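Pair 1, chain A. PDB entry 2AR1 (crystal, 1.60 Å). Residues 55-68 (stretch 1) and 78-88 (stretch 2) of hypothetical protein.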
# COMPACT_ATOMS: atom_id res chain seq x y z
N ASN A 55 -7.53 6.75 -4.80
CA ASN A 55 -6.63 6.93 -3.62
C ASN A 55 -5.16 7.19 -4.05
O ASN A 55 -4.52 8.19 -3.63
CB ASN A 55 -6.80 5.83 -2.59
CG ASN A 55 -8.11 5.93 -1.81
OD1 ASN A 55 -8.75 7.04 -1.82
ND2 ASN A 55 -8.59 4.81 -1.25
N MET A 56 -4.66 6.44 -5.03
CA MET A 56 -3.31 6.74 -5.52
C MET A 56 -3.18 8.10 -6.18
O MET A 56 -2.17 8.74 -6.00
CB MET A 56 -2.79 5.65 -6.45
CG MET A 56 -2.38 4.41 -5.70
SD MET A 56 -1.31 3.34 -6.68
CE MET A 56 -2.59 2.71 -7.76
N ARG A 57 -4.21 8.54 -6.90
CA ARG A 57 -4.22 9.90 -7.48
C ARG A 57 -4.26 10.97 -6.38
O ARG A 57 -3.88 12.08 -6.61
CB ARG A 57 -5.42 10.11 -8.44
CG ARG A 57 -5.30 9.21 -9.69
CD ARG A 57 -6.66 9.17 -10.49
NE ARG A 57 -7.03 10.52 -10.83
CZ ARG A 57 -8.16 11.15 -10.49
NH1 ARG A 57 -9.11 10.57 -9.78
NH2 ARG A 57 -8.31 12.40 -10.85
N ALA A 58 -4.75 10.60 -5.20
CA ALA A 58 -4.80 11.53 -4.06
C ALA A 58 -3.48 11.55 -3.22
O ALA A 58 -3.37 12.33 -2.29
CB ALA A 58 -5.89 11.10 -3.16
N MET A 59 -2.55 10.65 -3.50
CA MET A 59 -1.34 10.57 -2.72
C MET A 59 -0.45 11.69 -3.16
O MET A 59 -0.51 12.08 -4.31
CB MET A 59 -0.62 9.28 -2.95
CG MET A 59 -1.31 8.10 -2.38
SD MET A 59 -0.60 6.55 -2.82
CE MET A 59 -1.70 5.57 -1.95
N SER A 60 0.38 12.17 -2.23
CA SER A 60 1.42 13.17 -2.47
C SER A 60 2.80 12.68 -2.12
O SER A 60 2.97 11.87 -1.23
CB SER A 60 1.19 14.40 -1.59
OG SER A 60 0.04 15.15 -2.00
N VAL A 61 3.81 13.34 -2.70
CA VAL A 61 5.21 12.93 -2.44
C VAL A 61 5.44 13.14 -0.96
O VAL A 61 5.01 14.13 -0.39
CB VAL A 61 6.23 13.65 -3.35
CG1 VAL A 61 7.70 13.28 -3.01
CG2 VAL A 61 5.96 13.35 -4.79
N GLY A 62 6.12 12.18 -0.34
CA GLY A 62 6.39 12.24 1.09
C GLY A 62 5.34 11.57 1.96
O GLY A 62 5.56 11.30 3.16
N ASP A 63 4.16 11.33 1.41
CA ASP A 63 3.20 10.52 2.16
C ASP A 63 3.69 9.12 2.66
O ASP A 63 4.48 8.40 2.00
CB ASP A 63 1.93 10.33 1.32
CG ASP A 63 1.02 11.53 1.28
OD1 ASP A 63 1.29 12.62 1.86
OD2 ASP A 63 0.03 11.44 0.51
N LYS A 64 3.21 8.79 3.84
CA LYS A 64 3.74 7.59 4.55
C LYS A 64 2.87 6.44 4.16
O LYS A 64 1.66 6.60 3.99
CB LYS A 64 3.77 7.85 6.06
CG LYS A 64 4.68 8.91 6.56
CD LYS A 64 6.09 8.64 6.10
CE LYS A 64 7.20 9.02 7.05
NZ LYS A 64 8.36 8.10 6.79
N VAL A 65 3.43 5.23 4.11
CA VAL A 65 2.74 4.05 3.65
C VAL A 65 3.02 2.84 4.56
O VAL A 65 4.19 2.51 4.79
CB VAL A 65 3.22 3.71 2.23
CG1 VAL A 65 2.75 2.34 1.84
CG2 VAL A 65 2.72 4.67 1.25
N LEU A 66 1.96 2.22 5.06
CA LEU A 66 1.97 0.84 5.71
C LEU A 66 1.99 -0.15 4.60
O LEU A 66 1.09 -0.19 3.77
CB LEU A 66 0.80 0.65 6.64
CG LEU A 66 0.67 1.68 7.74
CD1 LEU A 66 -0.65 1.63 8.47
CD2 LEU A 66 1.84 1.62 8.67
N PHE A 67 3.03 -1.02 4.61
CA PHE A 67 3.15 -2.07 3.63
C PHE A 67 2.42 -3.31 4.24
O PHE A 67 2.90 -3.90 5.20
CB PHE A 67 4.60 -2.38 3.36
CG PHE A 67 4.83 -3.16 2.10
CD1 PHE A 67 4.54 -4.47 2.01
CD2 PHE A 67 5.41 -2.53 1.00
CE1 PHE A 67 4.74 -5.19 0.81
CE2 PHE A 67 5.69 -3.24 -0.21
CZ PHE A 67 5.32 -4.56 -0.31
N TYR A 68 1.33 -3.71 3.64
CA TYR A 68 0.48 -4.74 4.20
C TYR A 68 0.52 -5.96 3.33
O TYR A 68 0.19 -5.88 2.16
CB TYR A 68 -0.98 -4.25 4.33
CG TYR A 68 -1.95 -5.21 4.98
CD1 TYR A 68 -2.57 -6.18 4.24
CD2 TYR A 68 -2.20 -5.16 6.34
CE1 TYR A 68 -3.50 -7.05 4.80
CE2 TYR A 68 -3.10 -6.05 6.93
CZ TYR A 68 -3.70 -7.03 6.17
OH TYR A 68 -4.57 -7.89 6.79
N ALA A 78 3.80 -5.42 7.29
CA ALA A 78 5.21 -5.94 7.15
C ALA A 78 6.35 -4.92 7.24
O ALA A 78 7.52 -5.24 7.46
CB ALA A 78 5.30 -6.58 5.82
N GLY A 79 5.99 -3.68 7.09
CA GLY A 79 6.99 -2.57 7.00
C GLY A 79 6.38 -1.30 6.56
O GLY A 79 5.18 -1.11 6.56
N LEU A 80 7.24 -0.43 6.13
CA LEU A 80 6.92 0.93 5.84
C LEU A 80 7.55 1.35 4.51
O LEU A 80 8.66 0.93 4.15
CB LEU A 80 7.47 1.86 6.95
CG LEU A 80 6.95 1.65 8.38
CD1 LEU A 80 7.48 2.72 9.25
CD2 LEU A 80 5.40 1.77 8.36
N ALA A 81 6.79 2.17 3.78
CA ALA A 81 7.28 2.81 2.59
C ALA A 81 6.92 4.31 2.60
O ALA A 81 6.28 4.83 3.53
CB ALA A 81 6.72 2.15 1.35
N GLU A 82 7.31 4.96 1.53
CA GLU A 82 7.07 6.43 1.39
C GLU A 82 6.82 6.76 -0.06
O GLU A 82 7.40 6.17 -0.92
CB GLU A 82 8.21 7.22 1.96
CG GLU A 82 8.06 8.66 1.78
CD GLU A 82 9.15 9.46 2.52
OE1 GLU A 82 9.57 8.98 3.59
OE2 GLU A 82 9.56 10.58 2.05
N VAL A 83 5.81 7.59 -0.35
CA VAL A 83 5.56 7.93 -1.73
C VAL A 83 6.71 8.83 -2.27
O VAL A 83 7.08 9.88 -1.67
CB VAL A 83 4.18 8.66 -1.86
CG1 VAL A 83 3.95 9.21 -3.28
CG2 VAL A 83 3.07 7.68 -1.42
N VAL A 84 7.30 8.45 -3.42
CA VAL A 84 8.30 9.31 -4.05
C VAL A 84 8.02 9.93 -5.45
O VAL A 84 8.76 10.76 -5.90
CB VAL A 84 9.72 8.67 -4.07
CG1 VAL A 84 10.17 8.39 -2.63
CG2 VAL A 84 9.72 7.41 -4.91
N ARG A 85 6.93 9.52 -6.09
CA ARG A 85 6.49 10.20 -7.29
C ARG A 85 4.96 10.17 -7.34
O ARG A 85 4.34 9.16 -7.02
CB ARG A 85 6.99 9.51 -8.54
CG ARG A 85 6.87 10.47 -9.75
CD ARG A 85 6.98 9.85 -11.11
NE ARG A 85 7.06 10.90 -12.16
CZ ARG A 85 6.02 11.61 -12.63
NH1 ARG A 85 4.74 11.47 -12.15
NH2 ARG A 85 6.26 12.49 -13.61
N LEU A 86 4.39 11.26 -7.84
CA LEU A 86 2.97 11.31 -8.06
C LEU A 86 2.46 10.38 -9.16
O LEU A 86 3.19 10.01 -10.05
CB LEU A 86 2.59 12.73 -8.45
CG LEU A 86 2.75 13.87 -7.45
CD1 LEU A 86 2.35 15.13 -8.12
CD2 LEU A 86 1.92 13.65 -6.24
N ALA A 87 1.15 10.10 -9.13
CA ALA A 87 0.53 9.12 -9.99
C ALA A 87 0.73 9.38 -11.50
O ALA A 87 0.70 10.53 -11.99
CB ALA A 87 -0.95 8.97 -9.64
N TYR A 88 1.09 8.32 -12.21
CA TYR A 88 1.26 8.35 -13.63
C TYR A 88 0.67 7.09 -14.20
O TYR A 88 0.31 6.19 -13.45
CB TYR A 88 2.75 8.48 -13.97
CG TYR A 88 3.69 7.40 -13.47
CD1 TYR A 88 4.15 7.40 -12.17
CD2 TYR A 88 4.16 6.41 -14.34
CE1 TYR A 88 5.03 6.41 -11.72
CE2 TYR A 88 5.02 5.41 -13.89
CZ TYR A 88 5.46 5.44 -12.59
OH TYR A 88 6.36 4.44 -12.15
O HOH W 1 -0.52 10.82 -6.83
O HOH W 2 6.58 5.62 6.37

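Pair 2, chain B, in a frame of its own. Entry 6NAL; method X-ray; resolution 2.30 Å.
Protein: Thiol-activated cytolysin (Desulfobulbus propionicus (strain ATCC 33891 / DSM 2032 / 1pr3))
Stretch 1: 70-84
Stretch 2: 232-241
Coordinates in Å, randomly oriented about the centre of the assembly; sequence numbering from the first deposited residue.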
# COMPACT_ATOMS: atom_id res chain seq x y z
N VAL B 70 -41.48 -23.26 -10.73
CA VAL B 70 -40.78 -23.73 -11.93
C VAL B 70 -39.39 -24.28 -11.62
O VAL B 70 -38.74 -24.83 -12.52
CB VAL B 70 -40.70 -22.58 -12.95
CG1 VAL B 70 -39.60 -22.76 -13.93
CG2 VAL B 70 -42.06 -22.47 -13.63
N THR B 71 -38.95 -24.22 -10.37
CA THR B 71 -37.60 -24.63 -10.05
C THR B 71 -37.60 -25.62 -8.92
O THR B 71 -36.73 -25.58 -8.03
CB THR B 71 -36.72 -23.45 -9.66
OG1 THR B 71 -37.35 -22.77 -8.57
CG2 THR B 71 -36.55 -22.49 -10.74
N TYR B 72 -38.57 -26.46 -8.90
CA TYR B 72 -38.69 -27.51 -7.91
C TYR B 72 -37.91 -28.74 -8.34
O TYR B 72 -37.57 -28.92 -9.53
CB TYR B 72 -40.18 -27.87 -7.69
CG TYR B 72 -40.88 -28.26 -8.99
CD1 TYR B 72 -41.43 -27.29 -9.83
CD2 TYR B 72 -40.93 -29.58 -9.42
CE1 TYR B 72 -42.05 -27.63 -11.05
CE2 TYR B 72 -41.50 -29.92 -10.64
CZ TYR B 72 -42.06 -28.93 -11.44
OH TYR B 72 -42.66 -29.22 -12.62
N PRO B 73 -37.62 -29.62 -7.40
CA PRO B 73 -36.82 -30.80 -7.74
C PRO B 73 -37.54 -31.61 -8.80
O PRO B 73 -38.71 -31.95 -8.66
CB PRO B 73 -36.70 -31.56 -6.41
CG PRO B 73 -36.96 -30.56 -5.38
CD PRO B 73 -37.82 -29.46 -5.95
N GLY B 74 -36.81 -31.97 -9.86
CA GLY B 74 -37.38 -32.69 -10.96
C GLY B 74 -38.08 -31.84 -12.00
O GLY B 74 -38.64 -32.40 -12.95
N ALA B 75 -38.07 -30.52 -11.85
CA ALA B 75 -38.58 -29.69 -12.94
C ALA B 75 -37.66 -29.83 -14.15
O ALA B 75 -36.53 -30.31 -14.05
CB ALA B 75 -38.68 -28.21 -12.54
N LEU B 76 -38.18 -29.42 -15.32
CA LEU B 76 -37.38 -29.29 -16.53
C LEU B 76 -37.39 -27.85 -17.00
O LEU B 76 -38.37 -27.12 -16.81
CB LEU B 76 -37.90 -30.17 -17.62
CG LEU B 76 -37.74 -31.67 -17.37
CD1 LEU B 76 -38.43 -32.33 -18.60
CD2 LEU B 76 -36.33 -32.11 -17.25
N LEU B 77 -36.28 -27.42 -17.57
CA LEU B 77 -36.12 -26.04 -17.99
C LEU B 77 -35.45 -26.03 -19.33
O LEU B 77 -34.78 -27.00 -19.68
CB LEU B 77 -35.26 -25.24 -17.01
CG LEU B 77 -35.75 -25.13 -15.58
CD1 LEU B 77 -34.59 -24.63 -14.70
CD2 LEU B 77 -36.98 -24.18 -15.55
N VAL B 78 -35.57 -24.91 -20.07
CA VAL B 78 -34.70 -24.68 -21.23
C VAL B 78 -33.53 -23.78 -20.82
O VAL B 78 -33.72 -22.69 -20.28
CB VAL B 78 -35.46 -24.12 -22.46
CG1 VAL B 78 -36.79 -24.86 -22.70
CG2 VAL B 78 -35.69 -22.63 -22.39
N ALA B 79 -32.32 -24.26 -21.06
CA ALA B 79 -31.15 -23.49 -20.67
C ALA B 79 -31.12 -22.17 -21.43
O ALA B 79 -31.45 -22.11 -22.62
CB ALA B 79 -29.88 -24.30 -20.93
N SER B 80 -30.75 -21.12 -20.73
CA SER B 80 -30.88 -19.77 -21.26
C SER B 80 -30.13 -18.84 -20.33
O SER B 80 -30.18 -19.02 -19.10
CB SER B 80 -32.35 -19.37 -21.34
OG SER B 80 -32.42 -18.00 -21.58
N ASN B 81 -29.48 -17.83 -20.90
CA ASN B 81 -28.86 -16.83 -20.05
C ASN B 81 -29.86 -16.21 -19.10
O ASN B 81 -29.49 -15.76 -18.01
CB ASN B 81 -28.20 -15.76 -20.88
CG ASN B 81 -26.95 -16.24 -21.49
OD1 ASN B 81 -26.15 -16.92 -20.84
ND2 ASN B 81 -26.77 -15.93 -22.76
N ASP B 82 -31.13 -16.18 -19.47
CA ASP B 82 -32.11 -15.55 -18.57
C ASP B 82 -32.35 -16.37 -17.29
O ASP B 82 -32.84 -15.82 -16.29
CB ASP B 82 -33.36 -15.26 -19.40
CG ASP B 82 -33.04 -14.30 -20.62
OD1 ASP B 82 -32.52 -14.77 -21.66
OD2 ASP B 82 -33.27 -13.08 -20.52
N LEU B 83 -31.93 -17.64 -17.24
CA LEU B 83 -31.87 -18.35 -15.97
C LEU B 83 -30.90 -17.67 -14.98
O LEU B 83 -31.23 -17.46 -13.80
CB LEU B 83 -31.51 -19.81 -16.27
CG LEU B 83 -31.41 -20.78 -15.10
CD1 LEU B 83 -31.76 -22.16 -15.56
CD2 LEU B 83 -30.02 -20.78 -14.51
N LEU B 84 -29.72 -17.24 -15.45
CA LEU B 84 -28.76 -16.60 -14.53
C LEU B 84 -29.30 -15.28 -13.98
O LEU B 84 -28.96 -14.90 -12.86
CB LEU B 84 -27.42 -16.36 -15.23
CG LEU B 84 -26.85 -17.62 -15.89
CD1 LEU B 84 -25.49 -17.36 -16.51
CD2 LEU B 84 -26.76 -18.83 -14.93
N PRO B 232 -32.06 -28.83 -22.90
CA PRO B 232 -32.94 -28.96 -21.74
C PRO B 232 -32.12 -29.21 -20.49
O PRO B 232 -31.08 -29.88 -20.52
CB PRO B 232 -33.81 -30.18 -22.09
CG PRO B 232 -32.91 -31.03 -22.93
CD PRO B 232 -32.17 -30.02 -23.79
N LEU B 233 -32.65 -28.70 -19.38
CA LEU B 233 -32.06 -28.94 -18.07
C LEU B 233 -33.03 -29.60 -17.11
O LEU B 233 -34.25 -29.54 -17.27
CB LEU B 233 -31.58 -27.64 -17.43
CG LEU B 233 -30.69 -26.73 -18.22
CD1 LEU B 233 -30.79 -25.33 -17.65
CD2 LEU B 233 -29.29 -27.22 -18.18
N PHE B 234 -32.45 -30.20 -16.07
CA PHE B 234 -33.16 -30.97 -15.05
C PHE B 234 -32.72 -30.48 -13.67
O PHE B 234 -31.54 -30.59 -13.32
CB PHE B 234 -32.84 -32.45 -15.26
CG PHE B 234 -33.40 -33.37 -14.23
CD1 PHE B 234 -34.66 -33.88 -14.37
CD2 PHE B 234 -32.64 -33.78 -13.17
CE1 PHE B 234 -35.18 -34.72 -13.40
CE2 PHE B 234 -33.12 -34.68 -12.23
CZ PHE B 234 -34.40 -35.14 -12.35
N VAL B 235 -33.67 -29.96 -12.90
CA VAL B 235 -33.41 -29.54 -11.54
C VAL B 235 -33.13 -30.76 -10.69
O VAL B 235 -34.04 -31.52 -10.31
CB VAL B 235 -34.57 -28.71 -11.00
CG1 VAL B 235 -34.26 -28.22 -9.63
CG2 VAL B 235 -34.84 -27.51 -11.89
N LYS B 236 -31.85 -30.92 -10.36
CA LYS B 236 -31.39 -32.05 -9.57
C LYS B 236 -31.55 -31.86 -8.07
O LYS B 236 -31.67 -32.84 -7.33
CB LYS B 236 -29.92 -32.32 -9.86
CG LYS B 236 -29.50 -33.68 -9.42
CD LYS B 236 -28.02 -33.92 -9.68
CE LYS B 236 -27.57 -35.24 -9.05
NZ LYS B 236 -26.12 -35.47 -9.22
N ASN B 237 -31.53 -30.62 -7.59
CA ASN B 237 -31.49 -30.44 -6.14
C ASN B 237 -31.88 -29.01 -5.81
O ASN B 237 -31.50 -28.08 -6.52
CB ASN B 237 -30.08 -30.78 -5.62
CG ASN B 237 -30.01 -30.91 -4.12
OD1 ASN B 237 -30.79 -31.62 -3.49
ND2 ASN B 237 -29.08 -30.21 -3.54
N VAL B 238 -32.70 -28.86 -4.77
CA VAL B 238 -33.05 -27.59 -4.18
C VAL B 238 -32.75 -27.66 -2.69
O VAL B 238 -33.00 -28.70 -2.06
CB VAL B 238 -34.54 -27.23 -4.37
CG1 VAL B 238 -34.81 -25.83 -3.86
CG2 VAL B 238 -34.98 -27.36 -5.81
N GLN B 239 -32.22 -26.58 -2.14
CA GLN B 239 -31.96 -26.48 -0.72
C GLN B 239 -32.98 -25.55 -0.11
O GLN B 239 -33.34 -24.55 -0.72
CB GLN B 239 -30.58 -25.87 -0.41
CG GLN B 239 -29.46 -26.47 -1.13
CD GLN B 239 -28.16 -25.62 -1.02
OE1 GLN B 239 -27.09 -26.14 -1.23
NE2 GLN B 239 -28.27 -24.32 -0.67
N TYR B 240 -33.39 -25.85 1.10
CA TYR B 240 -34.42 -25.07 1.78
C TYR B 240 -33.90 -24.62 3.14
O TYR B 240 -33.25 -25.39 3.86
CB TYR B 240 -35.72 -25.90 1.99
CG TYR B 240 -36.34 -26.38 0.72
CD1 TYR B 240 -35.82 -27.48 0.08
CD2 TYR B 240 -37.41 -25.72 0.14
CE1 TYR B 240 -36.36 -27.93 -1.08
CE2 TYR B 240 -37.97 -26.18 -1.04
CZ TYR B 240 -37.44 -27.30 -1.63
OH TYR B 240 -37.89 -27.80 -2.81
N GLY B 241 -34.22 -23.41 3.53
CA GLY B 241 -33.74 -22.98 4.81
C GLY B 241 -34.09 -21.55 5.11
O GLY B 241 -35.21 -21.13 4.83

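A backbone arrangement can stay nearly fixed while the side chains that fill it change, and pairs 1 and 2 illustrate this well. Over 14 central residues the two superpose with an RMSD of 0.5 Å. In each, a type II turn (Ser A60 to Asp A63; Tyr B72 to Ala B75) leads into a short strand that runs antiparallel to the second stretch, at 146° in pair 1 and 144° in pair 2.

The turn is fastened the same way in both. Gly A62 N donates to Val A83 O (2.8 Å), and Gly B74 N donates to Val B235 O (2.8 Å). The return bonds run from Val A83 N to Asp A63 O (2.8 Å) and from Val B235 N to Ala B75 O (3.1 Å). Both glycines have positive phi, where a CB would jam against the preceding carbonyl oxygen, so the turn itself calls for glycine. Further along, Val A65 and Ala A81 exchange two backbone hydrogen bonds, as do the matching Leu B77 and Leu B233.

The best-conserved inward position is Val A83, matched by Val B235 with side-chain centres 0.2 Å apart; both are in the t rotamer and point toward the first stretch. Its surroundings recur too: Val A83 CG2 lies 4.0 Å from Val A65 CG2 and 4.0 Å from Asp A63 CB, and Val B235 CG2 lies 4.0 Å from Leu B77 CD1 and 4.0 Å from Ala B75 CB. Pair 1 adds Met A59, whose SD is 4.1 Å from Val A83 CG2; at the matched Thr B71 it is the backbone O that comes near, 4.0 Å from Val B235 CG1.

On the same face, size is redistributed. Pair 1 sets a valine against an alanine, Val A65 CB to Ala A81 CB at 3.9 Å; pair 2 sets two leucines side by side, Leu B77 CB to Leu B233 CB at 4.4 Å. Leu B233 reaches on, its CD1 coming within 3.6 Å of Ala B79 CB and 3.9 Å of Leu B83 CD1. Ala B79 matches Phe A67, whose CD1 lies 4.4 Å from Ala A78 CB.

Part of the other face changes chemistry. Lys A64 NZ and Glu A82 OE1 form a long salt bridge (3.5 Å), and a water links the same NZ to Ala A81 O. The matched Leu B76 and Phe B234 are buried, with Leu B76 CD2 at the ring edge, 3.8 Å from Phe B234 CD1. Farther along it both pairs stay apolar, but Leu A66 CD2 meets Leu A80 CD2 at 3.6 Å, whereas the matched Val B78 and Pro B232 make no close side-chain contact.

Within the turn, Val A61 CG2 packs on Leu A86 CG (4.2 Å), while Pro B73 CD approaches Val B238 CG2 more closely (3.5 Å). Backbone bonding thus recurs while charge and bulk vary.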